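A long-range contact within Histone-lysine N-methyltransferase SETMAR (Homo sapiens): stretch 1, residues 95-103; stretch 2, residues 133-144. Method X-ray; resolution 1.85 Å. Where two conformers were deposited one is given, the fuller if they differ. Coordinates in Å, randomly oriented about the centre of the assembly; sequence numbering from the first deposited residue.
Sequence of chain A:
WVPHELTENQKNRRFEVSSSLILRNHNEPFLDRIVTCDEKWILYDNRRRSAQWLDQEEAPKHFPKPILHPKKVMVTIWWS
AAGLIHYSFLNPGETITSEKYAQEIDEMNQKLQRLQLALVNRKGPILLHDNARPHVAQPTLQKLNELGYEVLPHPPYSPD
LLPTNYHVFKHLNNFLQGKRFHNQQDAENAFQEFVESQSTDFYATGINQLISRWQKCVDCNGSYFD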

# COMPACT_ATOMS: atom_id res chain seq x y z
N THR A 95 0.33 -13.38 -14.47
CA THR A 95 1.57 -13.62 -13.76
C THR A 95 1.98 -12.36 -12.99
O THR A 95 1.61 -11.25 -13.39
CB THR A 95 2.65 -14.17 -14.69
OG1 THR A 95 2.91 -13.20 -15.69
CG2 THR A 95 2.07 -15.35 -15.42
N ILE A 96 2.65 -12.55 -11.87
CA ILE A 96 2.97 -11.44 -10.96
C ILE A 96 4.31 -10.84 -11.45
O ILE A 96 5.36 -11.19 -10.94
CB ILE A 96 3.14 -11.97 -9.52
CG1 ILE A 96 1.88 -12.71 -9.07
CG2 ILE A 96 3.60 -10.82 -8.53
CD1 ILE A 96 2.16 -13.60 -7.85
N THR A 97 4.25 -10.04 -12.52
CA THR A 97 5.45 -9.55 -13.23
C THR A 97 5.47 -8.03 -13.19
O THR A 97 4.41 -7.41 -12.86
CB THR A 97 5.42 -9.97 -14.72
OG1 THR A 97 4.25 -9.42 -15.35
CG2 THR A 97 5.30 -11.51 -14.89
N SER A 98 6.62 -7.45 -13.52
CA SER A 98 6.71 -5.99 -13.61
C SER A 98 5.83 -5.50 -14.77
O SER A 98 5.31 -4.38 -14.73
CB SER A 98 8.15 -5.51 -13.74
OG SER A 98 8.25 -4.09 -13.55
N GLU A 99 5.65 -6.37 -15.80
CA GLU A 99 4.80 -6.03 -16.94
C GLU A 99 3.35 -5.87 -16.46
O GLU A 99 2.66 -4.90 -16.81
CB GLU A 99 4.91 -7.07 -18.10
CG GLU A 99 6.24 -6.95 -18.84
CD GLU A 99 7.37 -7.80 -18.20
OE1 GLU A 99 7.17 -8.49 -17.16
OE2 GLU A 99 8.46 -7.85 -18.78
N LYS A 100 2.90 -6.81 -15.67
CA LYS A 100 1.53 -6.80 -15.14
C LYS A 100 1.38 -5.58 -14.21
O LYS A 100 0.34 -4.94 -14.20
CB LYS A 100 1.31 -8.11 -14.34
CG LYS A 100 0.02 -8.18 -13.52
CD LYS A 100 -1.09 -7.72 -14.42
CE LYS A 100 -2.30 -8.59 -14.29
NZ LYS A 100 -3.23 -7.94 -13.31
N TYR A 101 2.36 -5.39 -13.33
CA TYR A 101 2.26 -4.27 -12.33
C TYR A 101 2.24 -2.94 -13.06
O TYR A 101 1.47 -2.04 -12.62
CB TYR A 101 3.40 -4.35 -11.37
CG TYR A 101 3.31 -3.49 -10.16
CD1 TYR A 101 2.41 -3.81 -9.13
CD2 TYR A 101 4.16 -2.39 -10.02
CE1 TYR A 101 2.37 -3.07 -7.97
CE2 TYR A 101 4.12 -1.59 -8.83
CZ TYR A 101 3.22 -1.97 -7.82
OH TYR A 101 3.16 -1.21 -6.64
N ALA A 102 3.01 -2.79 -14.15
CA ALA A 102 2.93 -1.56 -14.98
C ALA A 102 1.51 -1.27 -15.54
O ALA A 102 1.05 -0.10 -15.49
CB ALA A 102 4.03 -1.54 -16.10
N GLN A 103 0.83 -2.31 -16.04
CA GLN A 103 -0.53 -2.20 -16.56
C GLN A 103 -1.49 -1.85 -15.43
O GLN A 103 -2.40 -1.04 -15.60
CB GLN A 103 -0.94 -3.50 -17.26
CG GLN A 103 -0.18 -3.67 -18.56
CD GLN A 103 -0.33 -2.43 -19.49
OE1 GLN A 103 0.67 -1.81 -19.92
NE2 GLN A 103 -1.59 -2.01 -19.72
N ARG A 133 9.90 -7.43 -6.21
CA ARG A 133 10.66 -7.29 -7.47
C ARG A 133 9.91 -6.54 -8.61
O ARG A 133 10.50 -5.66 -9.24
CB ARG A 133 11.17 -8.64 -7.97
CG ARG A 133 12.11 -9.26 -6.92
CD ARG A 133 12.82 -10.45 -7.52
NE ARG A 133 13.53 -10.03 -8.73
CZ ARG A 133 14.44 -10.77 -9.35
NH1 ARG A 133 14.76 -11.97 -8.83
NH2 ARG A 133 15.03 -10.32 -10.47
N PRO A 134 8.64 -6.83 -8.81
CA PRO A 134 7.96 -6.11 -9.89
C PRO A 134 7.88 -4.59 -9.69
O PRO A 134 7.72 -3.83 -10.69
CB PRO A 134 6.55 -6.65 -9.81
CG PRO A 134 6.74 -8.08 -9.28
CD PRO A 134 7.71 -7.80 -8.16
N HIS A 135 7.93 -4.16 -8.42
CA HIS A 135 7.72 -2.75 -8.06
C HIS A 135 8.90 -1.92 -8.47
O HIS A 135 8.81 -0.67 -8.66
CB HIS A 135 7.57 -2.63 -6.52
CG HIS A 135 6.26 -3.19 -5.98
ND1 HIS A 135 5.88 -3.03 -4.66
CD2 HIS A 135 5.32 -3.97 -6.55
CE1 HIS A 135 4.73 -3.63 -4.46
NE2 HIS A 135 4.37 -4.25 -5.57
N VAL A 136 10.04 -2.58 -8.60
CA VAL A 136 11.30 -1.88 -8.73
C VAL A 136 12.03 -2.23 -10.08
O VAL A 136 13.16 -1.82 -10.26
CB VAL A 136 12.25 -2.04 -7.46
CG1 VAL A 136 11.49 -1.47 -6.18
CG2 VAL A 136 12.69 -3.48 -7.24
N ALA A 137 11.35 -2.95 -10.95
CA ALA A 137 11.92 -3.38 -12.23
C ALA A 137 11.29 -2.55 -13.36
O ALA A 137 10.38 -1.75 -13.12
CB ALA A 137 11.61 -4.84 -12.44
N GLN A 138 11.85 -2.68 -14.56
CA GLN A 138 11.20 -2.21 -15.76
C GLN A 138 10.18 -3.32 -16.16
O GLN A 138 10.47 -4.56 -15.98
CB GLN A 138 12.27 -2.00 -16.85
CG GLN A 138 13.23 -0.85 -16.65
CD GLN A 138 12.57 0.54 -16.53
OE1 GLN A 138 11.33 0.68 -16.65
NE2 GLN A 138 13.44 1.58 -16.32
N PRO A 139 9.07 -2.96 -16.78
CA PRO A 139 8.77 -1.58 -17.20
C PRO A 139 7.97 -0.74 -16.23
O PRO A 139 7.53 0.35 -16.62
CB PRO A 139 8.00 -1.79 -18.53
CG PRO A 139 7.13 -2.97 -18.22
CD PRO A 139 8.09 -3.91 -17.35
N THR A 140 7.82 -1.23 -14.99
CA THR A 140 7.22 -0.43 -13.91
C THR A 140 7.90 0.95 -13.76
O THR A 140 7.19 1.97 -13.64
CB THR A 140 7.17 -1.24 -12.59
OG1 THR A 140 6.18 -2.25 -12.76
CG2 THR A 140 6.75 -0.31 -11.35
N LEU A 141 9.24 1.01 -13.69
CA LEU A 141 9.89 2.28 -13.49
C LEU A 141 9.56 3.28 -14.61
O LEU A 141 9.20 4.44 -14.35
CB LEU A 141 11.41 2.08 -13.37
CG LEU A 141 11.78 1.22 -12.11
CD1 LEU A 141 13.24 1.07 -12.07
CD2 LEU A 141 11.29 2.02 -10.85
N GLN A 142 9.65 2.82 -15.84
CA GLN A 142 9.27 3.70 -16.96
C GLN A 142 7.79 4.18 -16.91
O GLN A 142 7.51 5.32 -17.21
CB GLN A 142 9.57 3.04 -18.29
CG GLN A 142 9.47 4.12 -19.42
CD GLN A 142 9.72 3.56 -20.78
OE1 GLN A 142 8.93 2.77 -21.33
NE2 GLN A 142 10.83 3.97 -21.35
N LYS A 143 6.88 3.32 -16.51
CA LYS A 143 5.48 3.69 -16.42
C LYS A 143 5.32 4.83 -15.42
O LYS A 143 4.58 5.78 -15.64
CB LYS A 143 4.67 2.48 -16.00
CG LYS A 143 3.13 2.75 -15.93
CD LYS A 143 2.60 3.30 -17.25
CE LYS A 143 2.71 2.28 -18.36
NZ LYS A 143 1.85 2.79 -19.51
N LEU A 144 5.97 4.66 -14.27
CA LEU A 144 5.93 5.68 -13.22
C LEU A 144 6.50 6.97 -13.77
O LEU A 144 5.83 8.02 -13.63
CB LEU A 144 6.67 5.24 -11.94
CG LEU A 144 5.79 4.12 -11.25
CD1 LEU A 144 6.63 3.42 -10.13
CD2 LEU A 144 4.41 4.57 -10.69
O HOH W 1 1.68 0.97 -21.46

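The apolar centre of the contact is formed by Ala102, the rings of Pro134 and Pro139, and the carbon atoms of Tyr101 and Lys143. Ala102 points its CB toward stretch 2, where it lies 4.0 Å from Pro139 CG and 4.1 Å from Lys143 CB, so the methyl group rests against the start of the helix at 140-144. A second apolar patch forms around Pro134, whose CB approaches Tyr101 CB at 4.2 Å; at the outer side of this patch, Pro134 CG lies 4.2 Å from Ile96 CG2. The Pro134 ring also packs on backbone, with CB 3.8 Å from Thr97 O.

The main chains come close together here: the CA atoms of Ser98 and Pro134 are 3.9 Å apart, and those of Ala102 and Thr140 4.6 Å. The helices at 98-103 and 140-144 run nearly parallel, at 19°, with their axes 8.9 Å apart at closest approach. Each helix begins at this contact. Thr97 caps the first, its OG1 accepting from Lys100 N at 3.0 Å, while Pro139, which follows a cis peptide bond, occupies the N-cap position of the second. The Pro139 ring lies against the first turn of the opposing helix, its CD 3.8 Å from Glu99 N.

Beside the Pro134 patch, Tyr101 and His135 form an offset stack, with ring centroids 4.2 Å apart and planes inclined by 19°. His135 CD2 sits over one face of the tyrosine, 3.2 Å from Tyr101 CZ. Thr140 OG1 instead approaches the edge of the tyrosine ring, 3.4 Å from Tyr101 CD2, and so links the aromatic pair to the polar cluster around Ser98.

In that buried cluster, Ser98 OG accepts a hydrogen bond from Thr140 N at 3.2 Å, with an N-H...O angle of 155°. The serine thereby satisfies an amide in the first turn of the second helix, where no preceding helical turn supplies a carbonyl. Thr140 OG1 lies 2.9 Å from Ser98 OG, 3.0 Å from Ser98 O and 3.0 Å from Pro134 O; which of these its proton serves remains open. The chi1 of Thr140 (m) and that of Ser98 (t) bring the two hydroxyls together.

At the outer polar edge, the aliphatic part of Lys143 covers the Ala102 backbone, with CG 3.6 Å from Ala102 O. Its ammonium group reaches beyond this to a water, which accepts from Lys143 NZ at 2.7 Å and donates a weak hydrogen bond to Gln103 OE1 at 3.3 Å, bridging the two stretches through solvent.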